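PDB 1VQV: thiamine-monophosphate kinase from Aquifex aeolicus, which probably catalyses the ATP-dependent phosphorylation of thiamine monophosphate to thiamine diphosphate, the active form of vitamin B1. Local coordinates for residues Gly10-Asp13 with Leu14-Thr18; Ile102-Lys105 with Arg106-Phe110; Tyr194-His197 with Ile198-Tyr201; Glu228-Ser231 with Glu232-Pro235; Tyr247-Pro251 with Ile252-Leu256. All coordinates share one frame; numbering follows the deposited sequence.

Interaction 1. Residues Gly10-Asp13 with Leu14-Thr18; sequences GLID and LIKKT
K16 runs back alongside I12, one helical turn earlier, and the two side chains point the same way. CB of K16 lies 3.5 Å from I12 O, the carbonyl that also accepts the K16 backbone N-H in a bond of 3.0 Å. CG stays over the same oxygen because it stands anti to the carbonyl carbon of K16, beside the backbone N (chi1 -64°). From there the chain is extended: CD begins to leave I12 O, and CE reaches I12 CG2 at 4.0 Å. NZ leads away from the methyl group and remains 6.2 Å from D13 OD1, so the opposite charges are near without pairing. Both segments belong to helix 8-19 near the N-terminus, whose other side meets the second subunit of the homodimer: L11 and I15 pack on I120 of that subunit, and T18 on its ATP-binding residue Y101. The backbone bonds of this turn are uneven. L11 O takes both I15 N, at 3.3 Å with a fairly straight bond (159°), and L14 N, which sits well above the carbonyl plane. G10 O accepts a weak bond from L14 N, and L14 CD1 passes 3.7 Å from the same oxygen. One turn on, L14 O is gripped twice, by T18 N and by T18 OG1 at 3.1 Å, from opposite faces of its plane.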
loop_
_atom_site.group_PDB
_atom_site.type_symbol
_atom_site.label_atom_id
_atom_site.label_comp_id
_atom_site.label_asym_id
_atom_site.label_seq_id
_atom_site.Cartn_x
_atom_site.Cartn_y
_atom_site.Cartn_z
ATOM N N GLY B 10 -14.766 -4.938 16.859
ATOM C CA GLY B 10 -14.064 -4.065 17.790
ATOM C C GLY B 10 -12.870 -3.257 17.298
ATOM O O GLY B 10 -12.817 -2.050 17.554
ATOM N N LEU B 11 -11.926 -3.885 16.595
ATOM C CA LEU B 11 -10.733 -3.165 16.148
ATOM C C LEU B 11 -10.957 -2.038 15.154
ATOM O O LEU B 11 -10.407 -0.938 15.298
ATOM C CB LEU B 11 -9.708 -4.141 15.572
ATOM C CG LEU B 11 -8.343 -3.495 15.319
ATOM C CD1 LEU B 11 -7.906 -2.714 16.566
ATOM C CD2 LEU B 11 -7.320 -4.571 14.976
ATOM N N ILE B 12 -11.743 -2.320 14.128
ATOM C CA ILE B 12 -12.013 -1.316 13.115
ATOM C C ILE B 12 -12.860 -0.189 13.656
ATOM O O ILE B 12 -12.710 0.962 13.251
ATOM C CB ILE B 12 -12.725 -1.918 11.942
ATOM C CG1 ILE B 12 -12.749 -3.443 12.108
ATOM C CG2 ILE B 12 -12.021 -1.484 10.656
ATOM C CD1 ILE B 12 -13.465 -4.198 10.999
ATOM N N ASP B 13 -13.745 -0.514 14.587
ATOM C CA ASP B 13 -14.609 0.496 15.174
ATOM C C ASP B 13 -13.781 1.530 15.949
ATOM O O ASP B 13 -14.209 2.677 16.114
ATOM C CB ASP B 13 -15.651 -0.185 16.082
ATOM C CG ASP B 13 -16.906 -0.655 15.308
ATOM O OD1 ASP B 13 -16.772 -1.367 14.273
ATOM O OD2 ASP B 13 -18.033 -0.309 15.750
ATOM N N LEU B 14 -12.591 1.125 16.401
ATOM C CA LEU B 14 -11.704 2.002 17.163
ATOM C C LEU B 14 -10.877 2.918 16.280
ATOM O O LEU B 14 -10.686 4.110 16.580
ATOM C CB LEU B 14 -10.759 1.172 18.017
ATOM C CG LEU B 14 -11.111 1.242 19.490
ATOM C CD1 LEU B 14 -12.609 0.970 19.673
ATOM C CD2 LEU B 14 -10.261 0.236 20.254
ATOM N N ILE B 15 -10.365 2.339 15.202
ATOM C CA ILE B 15 -9.558 3.083 14.266
ATOM C C ILE B 15 -10.435 4.152 13.658
ATOM O O ILE B 15 -10.143 5.344 13.785
ATOM C CB ILE B 15 -9.019 2.171 13.161
ATOM C CG1 ILE B 15 -8.219 1.028 13.791
ATOM C CG2 ILE B 15 -8.189 2.982 12.185
ATOM C CD1 ILE B 15 -7.512 0.155 12.792
ATOM N N LYS B 16 -11.520 3.739 13.004
ATOM C CA LYS B 16 -12.421 4.718 12.405
ATOM C C LYS B 16 -12.697 5.772 13.460
ATOM O O LYS B 16 -12.538 6.963 13.208
ATOM C CB LYS B 16 -13.724 4.063 11.964
ATOM C CG LYS B 16 -13.528 3.044 10.860
ATOM C CD LYS B 16 -14.855 2.528 10.322
ATOM C CE LYS B 16 -14.645 1.327 9.417
ATOM N NZ LYS B 16 -15.886 1.029 8.630
ATOM N N LYS B 17 -13.085 5.322 14.649
ATOM C CA LYS B 17 -13.364 6.237 15.739
ATOM C C LYS B 17 -12.199 7.222 15.952
ATOM O O LYS B 17 -12.380 8.440 15.824
ATOM C CB LYS B 17 -13.616 5.447 17.031
ATOM C CG LYS B 17 -13.686 6.311 18.291
ATOM C CD LYS B 17 -14.816 7.342 18.220
ATOM C CE LYS B 17 -14.707 8.368 19.356
ATOM N NZ LYS B 17 -15.721 9.471 19.293
ATOM N N THR B 18 -11.017 6.671 16.265
ATOM C CA THR B 18 -9.799 7.450 16.520
ATOM C C THR B 18 -9.578 8.552 15.475
ATOM O O THR B 18 -9.258 9.691 15.816
ATOM C CB THR B 18 -8.532 6.517 16.585
ATOM O OG1 THR B 18 -8.494 5.863 17.857
ATOM C CG2 THR B 18 -7.229 7.311 16.415
#

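Interaction 2. Residues Ile102-Lys105 with Arg106-Phe110; sequences IGVK and RACEF
K105 and R106, neighbours in sequence, send their side chains to different partners: K105 forward to E109, R106 back to I102. All four lie on helix 94-111, the helix of a beta-alpha-beta crossover between the parallel strands 77-88 and 114-122 in the AIR synthase-like N-terminal domain. CG of K105 is anti to the backbone N (chi1 -171°), and the chain beyond it is extended, which brings its end to E109 OE2, the two side chains oblique to each other. The resulting salt bridge is long, NZ to OE2 measuring 3.7 Å, and the aliphatic CD of K105 lies 3.8 Å from the same oxygen. R106 is extended from CG to NE and runs beside I102. Its guanidinium spreads flat over a methyl group, with I102 CG2 3.6 Å from the plane and beneath its centre. W62 of helix 57-73 also touches R106, and a bound phosphate ion, probably from the crystallisation liquor, lies about 4 Å from the arginine side chain. V104 and A107, both buried, pack on I65; I102 and K105 meet T18 of the second subunit. In the backbone, the R106 N-H bonds I102 O at 3.0 Å, with an angle of 158°.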
loop_
_atom_site.group_PDB
_atom_site.type_symbol
_atom_site.label_atom_id
_atom_site.label_comp_id
_atom_site.label_asym_id
_atom_site.label_seq_id
_atom_site.Cartn_x
_atom_site.Cartn_y
_atom_site.Cartn_z
ATOM N N ILE B 102 6.264 -12.361 -12.812
ATOM C CA ILE B 102 5.855 -12.888 -14.108
ATOM C C ILE B 102 4.339 -12.927 -14.039
ATOM O O ILE B 102 3.647 -12.425 -14.925
ATOM C CB ILE B 102 6.385 -14.343 -14.330
ATOM C CG1 ILE B 102 7.891 -14.319 -14.606
ATOM C CG2 ILE B 102 5.624 -15.021 -15.474
ATOM C CD1 ILE B 102 8.514 -15.703 -14.809
ATOM N N GLY B 103 3.837 -13.519 -12.961
ATOM C CA GLY B 103 2.407 -13.611 -12.757
ATOM C C GLY B 103 1.763 -12.239 -12.649
ATOM O O GLY B 103 0.630 -12.046 -13.080
ATOM N N VAL B 104 2.487 -11.284 -12.070
ATOM C CA VAL B 104 1.991 -9.925 -11.912
ATOM C C VAL B 104 1.895 -9.276 -13.284
ATOM O O VAL B 104 0.902 -8.631 -13.601
ATOM C CB VAL B 104 2.940 -9.079 -10.993
ATOM C CG1 VAL B 104 2.725 -7.589 -11.210
ATOM C CG2 VAL B 104 2.688 -9.409 -9.534
ATOM N N LYS B 105 2.928 -9.458 -14.099
ATOM C CA LYS B 105 2.953 -8.875 -15.434
ATOM C C LYS B 105 1.765 -9.386 -16.250
ATOM O O LYS B 105 1.114 -8.632 -16.974
ATOM C CB LYS B 105 4.258 -9.240 -16.150
ATOM C CG LYS B 105 4.476 -8.501 -17.459
ATOM C CD LYS B 105 5.425 -9.266 -18.370
ATOM C CE LYS B 105 5.634 -8.555 -19.709
ATOM N NZ LYS B 105 6.369 -9.417 -20.695
ATOM N N ARG B 106 1.498 -10.682 -16.122
ATOM C CA ARG B 106 0.411 -11.330 -16.837
ATOM C C ARG B 106 -0.958 -10.806 -16.401
ATOM O O ARG B 106 -1.868 -10.704 -17.216
ATOM C CB ARG B 106 0.488 -12.851 -16.632
ATOM C CG ARG B 106 1.625 -13.527 -17.393
ATOM C CD ARG B 106 1.733 -15.000 -17.033
ATOM N NE ARG B 106 2.762 -15.679 -17.818
ATOM C CZ ARG B 106 3.237 -16.895 -17.552
ATOM N NH1 ARG B 106 2.776 -17.579 -16.514
ATOM N NH2 ARG B 106 4.185 -17.419 -18.325
ATOM N N ALA B 107 -1.104 -10.475 -15.121
ATOM C CA ALA B 107 -2.368 -9.963 -14.614
ATOM C C ALA B 107 -2.602 -8.541 -15.114
ATOM O O ALA B 107 -3.732 -8.160 -15.457
ATOM C CB ALA B 107 -2.369 -9.996 -13.103
ATOM N N CYS B 108 -1.523 -7.763 -15.151
ATOM C CA CYS B 108 -1.587 -6.388 -15.609
ATOM C C CYS B 108 -1.893 -6.365 -17.104
ATOM O O CYS B 108 -2.720 -5.570 -17.556
ATOM C CB CYS B 108 -0.267 -5.669 -15.326
ATOM S SG CYS B 108 0.048 -5.321 -13.580
ATOM N N GLU B 109 -1.238 -7.242 -17.867
ATOM C CA GLU B 109 -1.475 -7.308 -19.304
ATOM C C GLU B 109 -2.937 -7.614 -19.546
ATOM O O GLU B 109 -3.574 -7.034 -20.425
ATOM C CB GLU B 109 -0.637 -8.404 -19.952
ATOM C CG GLU B 109 0.843 -8.189 -19.790
ATOM C CD GLU B 109 1.686 -9.278 -20.438
ATOM O OE1 GLU B 109 1.301 -10.473 -20.363
ATOM O OE2 GLU B 109 2.749 -8.928 -21.005
ATOM N N PHE B 110 -3.469 -8.522 -18.744
ATOM C CA PHE B 110 -4.850 -8.928 -18.870
ATOM C C PHE B 110 -5.839 -7.827 -18.527
ATOM O O PHE B 110 -6.650 -7.444 -19.363
ATOM C CB PHE B 110 -5.123 -10.139 -17.973
ATOM C CG PHE B 110 -6.464 -10.759 -18.208
ATOM C CD1 PHE B 110 -6.695 -11.516 -19.353
ATOM C CD2 PHE B 110 -7.513 -10.538 -17.328
ATOM C CE1 PHE B 110 -7.943 -12.036 -19.618
ATOM C CE2 PHE B 110 -8.773 -11.056 -17.587
ATOM C CZ PHE B 110 -8.988 -11.804 -18.735
#

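Interaction 3. Residues Tyr194-His197 with Ile198-Tyr201; sequences YVKH and IQKY
H197 lays one face of its imidazole under Y201 CB, which stands 4.3 Å from the ring centroid in a CH-pi contact. Both sit on the short helix 195-201, packed against strand 263-268 of the seven-stranded mixed sheet through I198 and Y201. The two rings meet obliquely, their planes at 41°, with H197 ND1 3.9 Å from Y201 CD1. CG of H197 is anti to the backbone N (chi1 -174°), which swings the imidazole forward along the helix toward Y201, and NE2 is hydrogen-bonded to NE2 of H268 on the strand. With an alanine here H268 is likely to lose this partner, and a gap would probably open beneath Y201 CB. Backbone bonds run through the same turn: Y201 N reaches H197 O at 2.8 Å, and Q199 N bonds V195 O at 2.8 Å. Y194, just ahead of the helix, extends the packing on the sheet side; its OH is held by D278, and its ring touches L264 and F266. I198 points CG1 back along the same flank, 4.1 Å from Y194 CB, while its backbone N-H bonds Y194 O at 2.9 Å in an almost straight line of 165°.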
loop_
_atom_site.group_PDB
_atom_site.type_symbol
_atom_site.label_atom_id
_atom_site.label_comp_id
_atom_site.label_asym_id
_atom_site.label_seq_id
_atom_site.Cartn_x
_atom_site.Cartn_y
_atom_site.Cartn_z
ATOM N N TYR B 194 -17.615 -7.449 -16.203
ATOM C CA TYR B 194 -18.889 -6.967 -15.676
ATOM C C TYR B 194 -18.841 -5.461 -15.448
ATOM O O TYR B 194 -19.803 -4.869 -14.945
ATOM C CB TYR B 194 -19.182 -7.605 -14.323
ATOM C CG TYR B 194 -19.927 -8.900 -14.364
ATOM C CD1 TYR B 194 -19.331 -10.053 -14.851
ATOM C CD2 TYR B 194 -21.243 -8.972 -13.902
ATOM C CE1 TYR B 194 -20.021 -11.248 -14.880
ATOM C CE2 TYR B 194 -21.944 -10.159 -13.926
ATOM C CZ TYR B 194 -21.330 -11.293 -14.415
ATOM O OH TYR B 194 -22.041 -12.467 -14.430
ATOM N N VAL B 195 -17.722 -4.837 -15.788
ATOM C CA VAL B 195 -17.613 -3.415 -15.539
ATOM C C VAL B 195 -18.719 -2.630 -16.208
ATOM O O VAL B 195 -19.459 -1.926 -15.525
ATOM C CB VAL B 195 -16.203 -2.872 -15.925
ATOM C CG1 VAL B 195 -16.261 -1.391 -16.272
ATOM C CG2 VAL B 195 -15.259 -3.053 -14.732
ATOM N N LYS B 196 -18.856 -2.764 -17.525
ATOM C CA LYS B 196 -19.903 -2.050 -18.259
ATOM C C LYS B 196 -21.290 -2.260 -17.648
ATOM O O LYS B 196 -22.049 -1.312 -17.453
ATOM C CB LYS B 196 -19.917 -2.511 -19.710
ATOM C CG LYS B 196 -18.586 -2.359 -20.401
ATOM C CD LYS B 196 -18.173 -0.897 -20.477
ATOM C CE LYS B 196 -17.010 -0.721 -21.434
ATOM N NZ LYS B 196 -17.372 -1.228 -22.781
ATOM N N HIS B 197 -21.614 -3.508 -17.339
ATOM C CA HIS B 197 -22.913 -3.807 -16.771
ATOM C C HIS B 197 -23.125 -3.163 -15.416
ATOM O O HIS B 197 -24.175 -2.594 -15.160
ATOM C CB HIS B 197 -23.123 -5.319 -16.639
ATOM C CG HIS B 197 -24.502 -5.683 -16.190
ATOM N ND1 HIS B 197 -25.583 -5.689 -17.044
ATOM C CD2 HIS B 197 -24.992 -5.968 -14.958
ATOM C CE1 HIS B 197 -26.679 -5.960 -16.359
ATOM N NE2 HIS B 197 -26.346 -6.134 -15.092
ATOM N N ILE B 198 -22.125 -3.256 -14.548
ATOM C CA ILE B 198 -22.238 -2.695 -13.201
ATOM C C ILE B 198 -22.206 -1.165 -13.160
ATOM O O ILE B 198 -22.931 -0.549 -12.371
ATOM C CB ILE B 198 -21.122 -3.235 -12.292
ATOM C CG1 ILE B 198 -21.228 -4.762 -12.196
ATOM C CG2 ILE B 198 -21.216 -2.598 -10.923
ATOM C CD1 ILE B 198 -22.504 -5.272 -11.559
ATOM N N GLN B 199 -21.361 -0.574 -14.004
ATOM C CA GLN B 199 -21.208 0.876 -14.093
ATOM C C GLN B 199 -22.402 1.462 -14.835
ATOM O O GLN B 199 -22.394 2.639 -15.199
ATOM C CB GLN B 199 -19.912 1.261 -14.862
ATOM C CG GLN B 199 -20.020 1.222 -16.420
ATOM C CD GLN B 199 -18.746 1.681 -17.189
ATOM O OE1 GLN B 199 -17.652 1.118 -17.031
ATOM N NE2 GLN B 199 -18.906 2.693 -18.040
ATOM N N LYS B 200 -23.435 0.654 -15.047
ATOM C CA LYS B 200 -24.593 1.110 -15.805
ATOM C C LYS B 200 -25.948 0.645 -15.309
ATOM O O LYS B 200 -26.952 1.311 -15.548
ATOM C CB LYS B 200 -24.427 0.675 -17.260
ATOM C CG LYS B 200 -25.625 0.903 -18.162
ATOM C CD LYS B 200 -25.536 2.230 -18.909
ATOM C CE LYS B 200 -26.467 2.217 -20.112
ATOM N NZ LYS B 200 -26.185 1.013 -20.943
ATOM N N TYR B 201 -25.989 -0.484 -14.615
ATOM C CA TYR B 201 -27.268 -0.999 -14.160
ATOM C C TYR B 201 -27.375 -1.344 -12.694
ATOM O O TYR B 201 -28.475 -1.496 -12.171
ATOM C CB TYR B 201 -27.653 -2.224 -14.995
ATOM C CG TYR B 201 -28.101 -1.878 -16.395
ATOM C CD1 TYR B 201 -27.357 -2.263 -17.509
ATOM C CD2 TYR B 201 -29.257 -1.121 -16.601
ATOM C CE1 TYR B 201 -27.758 -1.893 -18.791
ATOM C CE2 TYR B 201 -29.662 -0.752 -17.865
ATOM C CZ TYR B 201 -28.914 -1.133 -18.952
ATOM O OH TYR B 201 -29.295 -0.729 -20.200
#

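Interaction 4. Residues Glu228-Ser231 with Glu232-Pro235; sequences EILS and EKLP
L230 O accepts the backbone N-H of K233 at 2.8 Å, with the donor standing about 40° out of the carbonyl plane. S231 O receives a second, weak bond from L234 N at 3.4 Å. Two side-chain ends are held from outside the turn: K233 NZ forms a salt bridge with E281 on strand 280-286, and S231 OG is hydrogen-bonded to D294. The bond from K233 back to L230, with S231 and E232 near type I angles at the two central positions, defines a type I beta-turn, through which the chain leaves strand 226-229 of the seven-stranded sheet and heads for helix 238-246. On the turn's outer flank the aliphatic part of K233 crosses L230. Its CD sits 3.5 Å from L230 CD1 and 3.6 Å from L230 CB, the lysine chain being extended beyond CG on its way to E281. A serine in place of K233 would probably leave E281 without its mate and remove the aliphatic chain that packs on L230. On the inner flank I229 and L234 meet at about a right angle, I229 CG2 lying 3.5 Å from L234 CD1. That methyl faces L234 because CG2 is anti to the backbone N while CG1 lies beside that N (chi1 -62°). I282 and L212 touch both residues, completing a small apolar cluster between strand 280-286 and helix 212-222.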
loop_
_atom_site.group_PDB
_atom_site.type_symbol
_atom_site.label_atom_id
_atom_site.label_comp_id
_atom_site.label_asym_id
_atom_site.label_seq_id
_atom_site.Cartn_x
_atom_site.Cartn_y
_atom_site.Cartn_z
ATOM N N GLU B 228 -33.992 -11.148 0.501
ATOM C CA GLU B 228 -34.520 -12.507 0.537
ATOM C C GLU B 228 -33.871 -13.355 -0.556
ATOM O O GLU B 228 -34.045 -13.081 -1.750
ATOM C CB GLU B 228 -36.032 -12.492 0.315
ATOM C CG GLU B 228 -36.790 -11.463 1.137
ATOM C CD GLU B 228 -38.275 -11.443 0.802
ATOM O OE1 GLU B 228 -38.640 -11.816 -0.343
ATOM O OE2 GLU B 228 -39.065 -11.039 1.685
ATOM N N ILE B 229 -33.163 -14.404 -0.138
ATOM C CA ILE B 229 -32.460 -15.305 -1.058
ATOM C C ILE B 229 -33.031 -16.730 -1.041
ATOM O O ILE B 229 -33.370 -17.263 0.011
ATOM C CB ILE B 229 -30.947 -15.383 -0.685
ATOM C CG1 ILE B 229 -30.285 -14.005 -0.820
ATOM C CG2 ILE B 229 -30.227 -16.389 -1.568
ATOM C CD1 ILE B 229 -28.855 -13.984 -0.280
ATOM N N LEU B 230 -33.124 -17.346 -2.214
ATOM C CA LEU B 230 -33.625 -18.716 -2.346
ATOM C C LEU B 230 -32.451 -19.669 -2.582
ATOM O O LEU B 230 -31.816 -19.656 -3.645
ATOM C CB LEU B 230 -34.619 -18.804 -3.503
ATOM C CG LEU B 230 -35.895 -17.967 -3.331
ATOM C CD1 LEU B 230 -36.732 -18.076 -4.601
ATOM C CD2 LEU B 230 -36.694 -18.445 -2.110
ATOM N N SER B 231 -32.166 -20.493 -1.579
ATOM C CA SER B 231 -31.048 -21.431 -1.634
ATOM C C SER B 231 -30.943 -22.245 -2.915
ATOM O O SER B 231 -29.835 -22.551 -3.348
ATOM C CB SER B 231 -31.116 -22.393 -0.451
ATOM O OG SER B 231 -32.097 -23.386 -0.679
ATOM N N GLU B 232 -32.081 -22.598 -3.515
ATOM C CA GLU B 232 -32.082 -23.401 -4.738
ATOM C C GLU B 232 -31.950 -22.599 -6.037
ATOM O O GLU B 232 -32.219 -23.101 -7.136
ATOM C CB GLU B 232 -33.323 -24.312 -4.779
ATOM C CG GLU B 232 -34.702 -23.621 -4.731
ATOM C CD GLU B 232 -35.348 -23.462 -6.117
ATOM O OE1 GLU B 232 -35.240 -24.407 -6.951
ATOM O OE2 GLU B 232 -35.973 -22.399 -6.363
ATOM N N LYS B 233 -31.510 -21.353 -5.890
ATOM C CA LYS B 233 -31.286 -20.446 -7.007
ATOM C C LYS B 233 -29.780 -20.190 -7.074
ATOM O O LYS B 233 -29.241 -19.816 -8.114
ATOM C CB LYS B 233 -32.024 -19.139 -6.761
ATOM C CG LYS B 233 -33.369 -19.061 -7.427
ATOM C CD LYS B 233 -34.127 -17.845 -6.916
ATOM C CE LYS B 233 -35.116 -17.296 -7.952
ATOM N NZ LYS B 233 -35.657 -15.975 -7.500
ATOM N N LEU B 234 -29.123 -20.404 -5.937
ATOM C CA LEU B 234 -27.684 -20.234 -5.773
ATOM C C LEU B 234 -26.921 -21.026 -6.829
ATOM O O LEU B 234 -27.109 -22.237 -6.968
ATOM C CB LEU B 234 -27.285 -20.685 -4.362
ATOM C CG LEU B 234 -27.128 -19.627 -3.258
ATOM C CD1 LEU B 234 -28.159 -18.537 -3.390
ATOM C CD2 LEU B 234 -27.228 -20.294 -1.898
ATOM N N PRO B 235 -26.055 -20.340 -7.596
ATOM C CA PRO B 235 -25.234 -20.920 -8.667
ATOM C C PRO B 235 -24.153 -21.846 -8.142
ATOM O O PRO B 235 -23.199 -21.424 -7.487
ATOM C CB PRO B 235 -24.667 -19.695 -9.370
ATOM C CG PRO B 235 -24.535 -18.715 -8.248
ATOM C CD PRO B 235 -25.811 -18.892 -7.473
#

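Interaction 5. Residues Tyr247-Pro251 with Ile252-Leu256; sequences YGKNP and IEYAL
K249 crosses Y254 obliquely as the chain passes from one helix to the next. Just before it, G248, with its positive phi, is the C-prime residue of the Schellman motif that closes helix 238-246; two residues further on, N250 holds the N-cap position of helix 251-256. The aliphatic part of K249 does the touching: CD comes to 3.8 Å from Y254 CZ, and CB to 4.1 Å from Y254 CE1. The lysine end then bends at its last torsion, and NZ stays 5.7 Å from E253 OE1, near the opposite charge without meeting it. The phenol has outside partners too: its OH is hydrogen-bonded to E165 and its ring makes a cation-pi contact with R161, both on helix 159-168. N250 contributes its backbone O to the first turn, in a weak bond of 2.9 Å from E253 N. Beside it, N250 CB packs 4.0 Å from E253 CB. P251 follows as the first residue of the helix, where its lack of an N-H costs no helical bond; its ring packs on L236 and C244. P251 O takes the backbone N-H of A255 at 3.0 Å, with an N-H...O angle of 144°.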
loop_
_atom_site.group_PDB
_atom_site.type_symbol
_atom_site.label_atom_id
_atom_site.label_comp_id
_atom_site.label_asym_id
_atom_site.label_seq_id
_atom_site.Cartn_x
_atom_site.Cartn_y
_atom_site.Cartn_z
ATOM N N TYR B 247 -16.379 -35.731 -0.755
ATOM C CA TYR B 247 -15.961 -35.532 0.639
ATOM C C TYR B 247 -17.195 -35.362 1.495
ATOM O O TYR B 247 -17.128 -34.839 2.608
ATOM C CB TYR B 247 -15.043 -34.309 0.789
ATOM C CG TYR B 247 -13.796 -34.442 -0.042
ATOM C CD1 TYR B 247 -13.843 -34.231 -1.421
ATOM C CD2 TYR B 247 -12.604 -34.901 0.519
ATOM C CE1 TYR B 247 -12.752 -34.484 -2.226
ATOM C CE2 TYR B 247 -11.490 -35.162 -0.280
ATOM C CZ TYR B 247 -11.573 -34.957 -1.656
ATOM O OH TYR B 247 -10.503 -35.260 -2.467
ATOM N N GLY B 248 -18.321 -35.815 0.946
ATOM C CA GLY B 248 -19.603 -35.751 1.634
ATOM C C GLY B 248 -19.887 -34.458 2.373
ATOM O O GLY B 248 -19.749 -34.384 3.600
ATOM N N LYS B 249 -20.294 -33.429 1.641
ATOM C CA LYS B 249 -20.598 -32.150 2.277
ATOM C C LYS B 249 -21.774 -31.482 1.585
ATOM O O LYS B 249 -22.223 -31.956 0.536
ATOM C CB LYS B 249 -19.362 -31.252 2.246
ATOM C CG LYS B 249 -18.261 -31.775 3.121
ATOM C CD LYS B 249 -17.092 -30.819 3.163
ATOM C CE LYS B 249 -16.198 -31.105 4.366
ATOM N NZ LYS B 249 -16.918 -30.828 5.645
ATOM N N ASN B 250 -22.287 -30.398 2.164
ATOM C CA ASN B 250 -23.426 -29.725 1.548
ATOM C C ASN B 250 -23.027 -28.559 0.669
ATOM O O ASN B 250 -22.592 -27.508 1.152
ATOM C CB ASN B 250 -24.430 -29.228 2.590
ATOM C CG ASN B 250 -25.631 -28.546 1.946
ATOM O OD1 ASN B 250 -26.280 -29.103 1.057
ATOM N ND2 ASN B 250 -25.924 -27.334 2.385
ATOM N N PRO B 251 -23.191 -28.727 -0.648
ATOM C CA PRO B 251 -22.834 -27.659 -1.574
ATOM C C PRO B 251 -23.388 -26.328 -1.121
ATOM O O PRO B 251 -22.684 -25.322 -1.166
ATOM C CB PRO B 251 -23.428 -28.135 -2.901
ATOM C CG PRO B 251 -24.544 -29.058 -2.477
ATOM C CD PRO B 251 -23.918 -29.803 -1.339
ATOM N N ILE B 252 -24.632 -26.320 -0.647
ATOM C CA ILE B 252 -25.258 -25.073 -0.215
ATOM C C ILE B 252 -24.509 -24.394 0.922
ATOM O O ILE B 252 -24.305 -23.180 0.910
ATOM C CB ILE B 252 -26.723 -25.302 0.207
ATOM C CG1 ILE B 252 -27.496 -25.946 -0.951
ATOM C CG2 ILE B 252 -27.383 -23.965 0.586
ATOM C CD1 ILE B 252 -27.661 -25.042 -2.156
ATOM N N GLU B 253 -24.095 -25.173 1.908
ATOM C CA GLU B 253 -23.363 -24.615 3.040
ATOM C C GLU B 253 -22.113 -23.895 2.510
ATOM O O GLU B 253 -21.592 -22.964 3.131
ATOM C CB GLU B 253 -22.989 -25.744 4.001
ATOM C CG GLU B 253 -22.706 -25.297 5.412
ATOM C CD GLU B 253 -21.258 -25.542 5.801
ATOM O OE1 GLU B 253 -20.765 -26.677 5.559
ATOM O OE2 GLU B 253 -20.620 -24.606 6.353
ATOM N N TYR B 254 -21.644 -24.324 1.344
ATOM C CA TYR B 254 -20.470 -23.708 0.734
ATOM C C TYR B 254 -20.841 -22.440 -0.021
ATOM O O TYR B 254 -20.088 -21.469 -0.022
ATOM C CB TYR B 254 -19.771 -24.693 -0.214
ATOM C CG TYR B 254 -18.800 -25.615 0.483
ATOM C CD1 TYR B 254 -19.220 -26.419 1.546
ATOM C CD2 TYR B 254 -17.454 -25.669 0.100
ATOM C CE1 TYR B 254 -18.332 -27.250 2.214
ATOM C CE2 TYR B 254 -16.552 -26.499 0.763
ATOM C CZ TYR B 254 -16.997 -27.288 1.821
ATOM O OH TYR B 254 -16.120 -28.103 2.508
ATOM N N ALA B 255 -22.005 -22.448 -0.663
ATOM C CA ALA B 255 -22.450 -21.283 -1.408
ATOM C C ALA B 255 -22.809 -20.133 -0.461
ATOM O O ALA B 255 -22.541 -18.966 -0.755
ATOM C CB ALA B 255 -23.648 -21.641 -2.285
ATOM N N LEU B 256 -23.410 -20.458 0.677
ATOM C CA LEU B 256 -23.797 -19.432 1.633
ATOM C C LEU B 256 -22.619 -18.981 2.497
ATOM O O LEU B 256 -22.494 -17.801 2.845
ATOM C CB LEU B 256 -24.938 -19.954 2.517
ATOM C CG LEU B 256 -26.231 -20.274 1.756
ATOM C CD1 LEU B 256 -27.142 -21.160 2.591
ATOM C CD2 LEU B 256 -26.911 -18.974 1.370
#

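In the fold
The five contacts follow one another along the chain, each between adjoining segments. Interactions 1 and 2 lie on separate helices, 8-19 and 94-111, with centres about 35 Å apart, yet both face the second subunit, so both belong to the dimer's interface. Interaction 2 sits in the AIR synthase-like N-terminal domain. Interactions 3 and 4 border the seven-stranded sheet, one on a helix against strand 263-268, the other at the end of strand 226-229, about 22 Å between centres. Interactions 4 and 5 alone touch: L234 packs on A255 and L256, L234 CD2 lying 3.5 Å from L256 CD2, which joins the turn after strand 226-229 to helix 251-256.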